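Local coordinates for MMACHC-like protein (Caenorhabditis elegans, PDB 5UJC) that binds cobalamin and probably catalyses the flavin-dependent reductive removal of cyanide from cyanocobalamin and the glutathione-dependent demethylation of methylcobalamin, at residues M29-I32 with G33-N36; V73-K76 with T77-F80; M105-K108 with L109-V112. All coordinates share one frame; numbering follows the deposited sequence.

In the fold
All three contacts are local, each joining residues a few places apart on an unbroken run of chain, so none closes a long loop; they follow in series, and none encloses or crosses another. From the N terminus, contact 1 comes first, where strand 25-31, an outer strand of the four-stranded antiparallel sheet, passes into helix 32-39. Contact 2 spans the last turns of helix 62-80, beside helices 83-89 and 257-265, with its centre about 39 Å from that of contact 1, on the other side of the chain's centre. Contact 3 lies where helix 93-109 leads toward strand 117-120, against helix 5-18 and strand 185-196, its centre about 22 Å from that of contact 1.

Contact 1 (M29-I32 with G33-N36); sequences MFKI and GSYN
The carbonyl of K31, the N-cap residue, meets the amide of S34 where the strand turns into a helix, a compact example of how an extended chain starts to coil. S34 N donates to K31 O at 3.0 Å, but the bond is bent (133° at the hydrogen) and the donor stands well above the carbonyl plane. The next carbonyl, I32 O, takes N36 N, four residues on, at 2.9 Å with an angle of 167°, nearly along the C=O axis. Beside this backbone, F30 and Y35 lie side by side and point the same way, F30 CE2 4.1 Å from Y35 CB. With CG between the backbone N and the carbonyl carbon (chi1 66°), F30 presents its ring edge to Y35 CB. I32 CG2 rests 3.6 Å from N36 ND2, while N36 OD1 accepts from L47 N. S34 OG and K31 N both bond to the carboxylate of E202. Y35 OH bonds to L133 N, at a site that probably binds substrate, and its side chain lies about 7 Å from the bound cobalamin. F30 packs against strands 53-60 and 185-196 and helix 134-140, the last of which Y35 also touches.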
loop_
_atom_site.group_PDB
_atom_site.type_symbol
_atom_site.label_atom_id
_atom_site.label_comp_id
_atom_site.label_asym_id
_atom_site.label_seq_id
_atom_site.Cartn_x
_atom_site.Cartn_y
_atom_site.Cartn_z
ATOM N N MET A 29 7.749 5.370 9.839
ATOM C CA MET A 29 8.050 6.785 9.885
ATOM C C MET A 29 9.153 7.134 8.890
ATOM O O MET A 29 10.114 6.363 8.703
ATOM C CB MET A 29 8.447 7.189 11.300
ATOM C CG MET A 29 8.494 8.693 11.514
ATOM S SD MET A 29 8.583 9.226 13.209
ATOM C CE MET A 29 10.192 8.729 13.646
ATOM N N PHE A 30 9.048 8.315 8.277
ATOM C CA PHE A 30 10.131 8.830 7.460
ATOM C C PHE A 30 10.094 10.332 7.379
ATOM O O PHE A 30 9.133 10.955 7.819
ATOM C CB PHE A 30 10.111 8.206 6.057
ATOM C CG PHE A 30 8.906 8.587 5.211
ATOM C CD1 PHE A 30 7.671 7.970 5.398
ATOM C CD2 PHE A 30 9.030 9.513 4.185
ATOM C CE1 PHE A 30 6.582 8.314 4.607
ATOM C CE2 PHE A 30 7.960 9.832 3.382
ATOM C CZ PHE A 30 6.738 9.220 3.576
ATOM N N LYS A 31 11.185 10.919 6.879
ATOM C CA LYS A 31 11.279 12.359 6.733
ATOM C C LYS A 31 10.918 12.729 5.295
ATOM O O LYS A 31 11.370 12.092 4.362
ATOM C CB LYS A 31 12.702 12.841 7.051
ATOM C CG LYS A 31 13.146 12.553 8.472
ATOM C CD LYS A 31 14.572 13.019 8.720
ATOM C CE LYS A 31 15.601 12.177 7.964
ATOM N NZ LYS A 31 16.926 12.216 8.637
ATOM N N ILE A 32 10.205 13.823 5.108
ATOM C CA ILE A 32 9.863 14.250 3.768
ATOM C C ILE A 32 11.136 14.475 2.928
ATOM O O ILE A 32 11.155 14.159 1.742
ATOM C CB ILE A 32 8.986 15.536 3.779
ATOM C CG1 ILE A 32 7.586 15.239 4.339
ATOM C CG2 ILE A 32 8.889 16.147 2.382
ATOM C CD1 ILE A 32 6.772 14.259 3.521
ATOM N N GLY A 33 12.202 14.989 3.550
ATOM C CA GLY A 33 13.459 15.211 2.822
ATOM C C GLY A 33 14.021 13.938 2.184
ATOM O O GLY A 33 14.634 13.983 1.098
ATOM N N SER A 34 13.821 12.801 2.843
ATOM C CA SER A 34 14.289 11.529 2.300
ATOM C C SER A 34 13.534 11.172 1.037
ATOM O O SER A 34 14.116 10.693 0.071
ATOM C CB SER A 34 14.140 10.427 3.319
ATOM O OG SER A 34 14.920 10.701 4.475
ATOM N N TYR A 35 12.238 11.428 1.035
ATOM C CA TYR A 35 11.435 11.224 -0.154
ATOM C C TYR A 35 11.853 12.179 -1.288
ATOM O O TYR A 35 12.045 11.757 -2.435
ATOM C CB TYR A 35 9.949 11.417 0.175
ATOM C CG TYR A 35 9.032 11.291 -1.020
ATOM C CD1 TYR A 35 8.542 10.054 -1.424
ATOM C CD2 TYR A 35 8.653 12.420 -1.754
ATOM C CE1 TYR A 35 7.709 9.938 -2.499
ATOM C CE2 TYR A 35 7.790 12.319 -2.817
ATOM C CZ TYR A 35 7.327 11.074 -3.200
ATOM O OH TYR A 35 6.467 10.937 -4.276
ATOM N N ASN A 36 11.986 13.448 -0.967
ATOM C CA ASN A 36 12.334 14.438 -1.983
ATOM C C ASN A 36 13.705 14.182 -2.591
ATOM O O ASN A 36 13.908 14.416 -3.779
ATOM C CB ASN A 36 12.246 15.838 -1.416
ATOM C CG ASN A 36 10.814 16.317 -1.255
ATOM O OD1 ASN A 36 9.882 15.739 -1.824
ATOM N ND2 ASN A 36 10.636 17.409 -0.517
#

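Contact 2 (V73-K76 with T77-F80); sequences VVQK and TMDF
The last turns of helix 62-80 bring V73 and T77 together in a textbook case of a helical threonine doubling the grip on a backbone carbonyl. T77 N and T77 OG1 both donate to V73 O, each at 2.9 Å, and they arrive from opposite faces of its carbonyl plane. The hydroxyl reaches back because OG1 sits beside T77's own backbone N, opposite the carbonyl carbon (chi1 -61°). With an alanine here, V73 O would probably keep only the amide of T77 as a donor from that residue, and a gap would be likely to open beside V86 and V264, which the threonine side chain touches. On the exposed side, Q75 and D79 pair one turn apart. Q75 NE2 gives a hydrogen to D79 OD1 at 2.9 Å; the acceptor lies in the amide plane, yet the donor approaches from above the carboxylate plane, the two planes being 37° apart. The other oxygen, D79 OD2, is 4.5 Å from K76 NZ, too far for a salt bridge, and a water spans the gap, donating to OD2 and accepting from the ammonium. F80 turns its ring edge to the K76 carbonyl, with CD2 3.3 Å from K76 O, and packs on V86 and M89. Polar i to i+4 pairing outside, with V73 and T77 set against helix 257-265, is the pattern of an amphipathic surface helix.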
loop_
_atom_site.group_PDB
_atom_site.type_symbol
_atom_site.label_atom_id
_atom_site.label_comp_id
_atom_site.label_asym_id
_atom_site.label_seq_id
_atom_site.Cartn_x
_atom_site.Cartn_y
_atom_site.Cartn_z
ATOM N N VAL A 73 -17.610 -5.914 5.798
ATOM C CA VAL A 73 -18.601 -6.367 4.816
ATOM C C VAL A 73 -19.768 -7.085 5.516
ATOM O O VAL A 73 -20.933 -6.894 5.148
ATOM C CB VAL A 73 -17.964 -7.295 3.782
ATOM C CG1 VAL A 73 -19.015 -7.971 2.940
ATOM C CG2 VAL A 73 -17.014 -6.524 2.903
ATOM N N VAL A 74 -19.458 -7.891 6.521
ATOM C CA VAL A 74 -20.508 -8.566 7.304
ATOM C C VAL A 74 -21.440 -7.535 7.923
ATOM O O VAL A 74 -22.689 -7.654 7.846
ATOM C CB VAL A 74 -19.892 -9.491 8.368
ATOM C CG1 VAL A 74 -20.959 -9.990 9.343
ATOM C CG2 VAL A 74 -19.218 -10.666 7.681
ATOM N N GLN A 75 -20.865 -6.500 8.520
ATOM C CA GLN A 75 -21.677 -5.482 9.173
ATOM C C GLN A 75 -22.503 -4.702 8.150
ATOM O O GLN A 75 -23.670 -4.413 8.384
ATOM C CB GLN A 75 -20.789 -4.523 9.970
ATOM C CG GLN A 75 -21.573 -3.499 10.783
ATOM C CD GLN A 75 -22.462 -4.167 11.825
ATOM O OE1 GLN A 75 -21.974 -4.897 12.683
ATOM N NE2 GLN A 75 -23.767 -3.935 11.740
ATOM N N LYS A 76 -21.887 -4.308 7.033
ATOM C CA LYS A 76 -22.624 -3.569 6.027
ATOM C C LYS A 76 -23.771 -4.379 5.466
ATOM O O LYS A 76 -24.824 -3.832 5.163
ATOM C CB LYS A 76 -21.696 -3.079 4.915
ATOM C CG LYS A 76 -20.760 -1.980 5.356
ATOM C CD LYS A 76 -21.519 -0.682 5.596
ATOM C CE LYS A 76 -20.644 0.433 6.066
ATOM N NZ LYS A 76 -21.496 1.627 6.341
ATOM N N THR A 77 -23.580 -5.669 5.329
ATOM C CA THR A 77 -24.640 -6.536 4.832
ATOM C C THR A 77 -25.803 -6.541 5.804
ATOM O O THR A 77 -26.984 -6.444 5.377
ATOM C CB THR A 77 -24.103 -7.966 4.549
ATOM O OG1 THR A 77 -23.074 -7.910 3.544
ATOM C CG2 THR A 77 -25.182 -8.870 4.083
ATOM N N MET A 78 -25.501 -6.621 7.088
ATOM C CA MET A 78 -26.549 -6.524 8.119
ATOM C C MET A 78 -27.271 -5.171 8.031
ATOM O O MET A 78 -28.518 -5.113 8.039
ATOM C CB MET A 78 -25.948 -6.719 9.508
ATOM C CG MET A 78 -26.957 -6.587 10.662
ATOM S SD MET A 78 -28.302 -7.782 10.537
ATOM C CE MET A 78 -27.503 -9.247 11.181
ATOM N N ASP A 79 -26.501 -4.096 7.875
ATOM C CA ASP A 79 -27.053 -2.738 7.842
ATOM C C ASP A 79 -27.990 -2.517 6.643
ATOM O O ASP A 79 -29.083 -1.925 6.772
ATOM C CB ASP A 79 -25.936 -1.700 7.779
ATOM C CG ASP A 79 -25.062 -1.658 9.049
ATOM O OD1 ASP A 79 -25.457 -2.207 10.087
ATOM O OD2 ASP A 79 -23.948 -1.060 8.980
ATOM N N PHE A 80 -27.536 -2.941 5.469
ATOM C CA PHE A 80 -28.312 -2.742 4.220
ATOM C C PHE A 80 -29.431 -3.779 4.055
ATOM O O PHE A 80 -30.411 -3.537 3.322
ATOM C CB PHE A 80 -27.384 -2.769 3.005
ATOM C CG PHE A 80 -26.678 -1.469 2.748
ATOM C CD1 PHE A 80 -27.354 -0.410 2.131
ATOM C CD2 PHE A 80 -25.347 -1.295 3.088
ATOM C CE1 PHE A 80 -26.733 0.790 1.897
ATOM C CE2 PHE A 80 -24.714 -0.087 2.845
ATOM C CZ PHE A 80 -25.412 0.961 2.251
HETATM O O HOH W 1 -23.957 1.101 7.435
#

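Contact 3 (M105-K108 with L109-V112); sequences MSEK and LRKV
M105 and L109 run side by side and point the same way, with M105 SD 3.7 Å from L109 CD2. The methionine leaves the backbone with CG opposite its own N (chi1 -179°), then bends at chi2 and chi3, which brings the sulfur back along the leucine branch. The backbone joins the same two residues, L109 N donating to M105 O at 2.9 Å. On another side of the helix R110, extended from CG to NE, runs back alongside the preceding turn. S106 CB lies over one face of its guanidinium, 3.5 Å from R110 NH2 and offset toward the rim, while E107 CG meets the edge of the same group near its plane, at NH1. The E107 carboxylate is not the mate of this charge, for E107 OE2 remains 5.1 Å from R110 NH1.

Along the last part of helix 93-109 and into 110-112, where the backbone angles stay helical, the bonding changes its spacing. R110 N still takes S106 O, four residues back, at 2.9 Å; K111 N turns instead to K108 O, three residues back, at 3.1 Å, from well above the carbonyl plane. V112 N repeats that shorter spacing with L109 O. K108 NZ and K111 NZ stand 4.3 Å apart, a pairing of like charges that probably costs some energy.

Farther out, E103 forms the salt bridge with R110 NH1 that helps fix the guanidinium over S106; since the E103 and E107 carboxylates come close, the arginine is likely to ease their repulsion. S106 OG bonds to L102 O. F116 touches S106, L109 and R110, L190 of strand 185-196 meets both M105 and L109, and I11 and V14 of helix 5-18 pack against L109 and V112 respectively.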
loop_
_atom_site.group_PDB
_atom_site.type_symbol
_atom_site.label_atom_id
_atom_site.label_comp_id
_atom_site.label_asym_id
_atom_site.label_seq_id
_atom_site.Cartn_x
_atom_site.Cartn_y
_atom_site.Cartn_z
ATOM N N MET A 105 -9.535 6.491 12.970
ATOM C CA MET A 105 -8.208 6.809 13.384
ATOM C C MET A 105 -8.027 8.327 13.543
ATOM O O MET A 105 -7.451 8.785 14.513
ATOM C CB MET A 105 -7.194 6.248 12.382
ATOM C CG MET A 105 -5.754 6.498 12.733
ATOM S SD MET A 105 -5.175 8.099 12.167
ATOM C CE MET A 105 -5.119 7.782 10.439
ATOM N N SER A 106 -8.489 9.083 12.548
ATOM C CA SER A 106 -8.270 10.518 12.497
ATOM C C SER A 106 -8.927 11.231 13.646
ATOM O O SER A 106 -8.407 12.217 14.148
ATOM C CB SER A 106 -8.795 11.085 11.170
ATOM O OG SER A 106 -7.970 10.684 10.093
ATOM N N GLU A 107 -10.075 10.726 14.069
ATOM C CA GLU A 107 -10.802 11.318 15.184
ATOM C C GLU A 107 -9.980 11.265 16.480
ATOM O O GLU A 107 -9.990 12.201 17.281
ATOM C CB GLU A 107 -12.115 10.595 15.352
ATOM C CG GLU A 107 -13.131 10.968 14.273
ATOM C CD GLU A 107 -14.468 10.272 14.439
ATOM O OE1 GLU A 107 -14.733 9.741 15.543
ATOM O OE2 GLU A 107 -15.267 10.269 13.462
ATOM N N LYS A 108 -9.212 10.204 16.645
ATOM C CA LYS A 108 -8.294 10.115 17.778
ATOM C C LYS A 108 -6.997 10.902 17.523
ATOM O O LYS A 108 -6.474 11.562 18.431
ATOM C CB LYS A 108 -7.963 8.665 18.087
ATOM C CG LYS A 108 -9.171 7.815 18.473
ATOM C CD LYS A 108 -9.765 8.251 19.793
ATOM C CE LYS A 108 -10.830 7.264 20.280
ATOM N NZ LYS A 108 -11.783 7.903 21.220
ATOM N N LEU A 109 -6.463 10.807 16.297
ATOM C CA LEU A 109 -5.201 11.432 15.957
ATOM C C LEU A 109 -5.268 12.954 16.121
ATOM O O LEU A 109 -4.320 13.563 16.583
ATOM C CB LEU A 109 -4.801 11.072 14.523
ATOM C CG LEU A 109 -3.496 11.712 14.027
ATOM C CD1 LEU A 109 -2.327 11.357 14.898
ATOM C CD2 LEU A 109 -3.231 11.273 12.601
ATOM N N ARG A 110 -6.404 13.553 15.755
ATOM C CA ARG A 110 -6.568 15.024 15.846
ATOM C C ARG A 110 -6.367 15.542 17.279
ATOM O O ARG A 110 -6.009 16.710 17.484
ATOM C CB ARG A 110 -7.958 15.460 15.348
ATOM C CG ARG A 110 -8.138 15.387 13.842
ATOM C CD ARG A 110 -9.601 15.580 13.422
ATOM N NE ARG A 110 -9.824 15.112 12.041
ATOM C CZ ARG A 110 -10.725 14.194 11.661
ATOM N NH1 ARG A 110 -11.550 13.614 12.544
ATOM N NH2 ARG A 110 -10.813 13.867 10.380
ATOM N N LYS A 111 -6.627 14.693 18.266
ATOM C CA LYS A 111 -6.460 15.090 19.662
ATOM C C LYS A 111 -4.991 15.054 20.130
ATOM O O LYS A 111 -4.647 15.594 21.186
ATOM C CB LYS A 111 -7.340 14.221 20.568
ATOM C CG LYS A 111 -8.811 14.319 20.232
ATOM C CD LYS A 111 -9.656 13.520 21.215
ATOM C CE LYS A 111 -10.990 13.131 20.626
ATOM N NZ LYS A 111 -11.737 12.194 21.516
ATOM N N VAL A 112 -4.144 14.394 19.347
ATOM C CA VAL A 112 -2.696 14.319 19.613
ATOM C C VAL A 112 -1.912 15.326 18.727
ATOM O O VAL A 112 -0.995 16.002 19.202
ATOM C CB VAL A 112 -2.177 12.867 19.404
ATOM C CG1 VAL A 112 -0.648 12.797 19.504
ATOM C CG2 VAL A 112 -2.826 11.934 20.427
#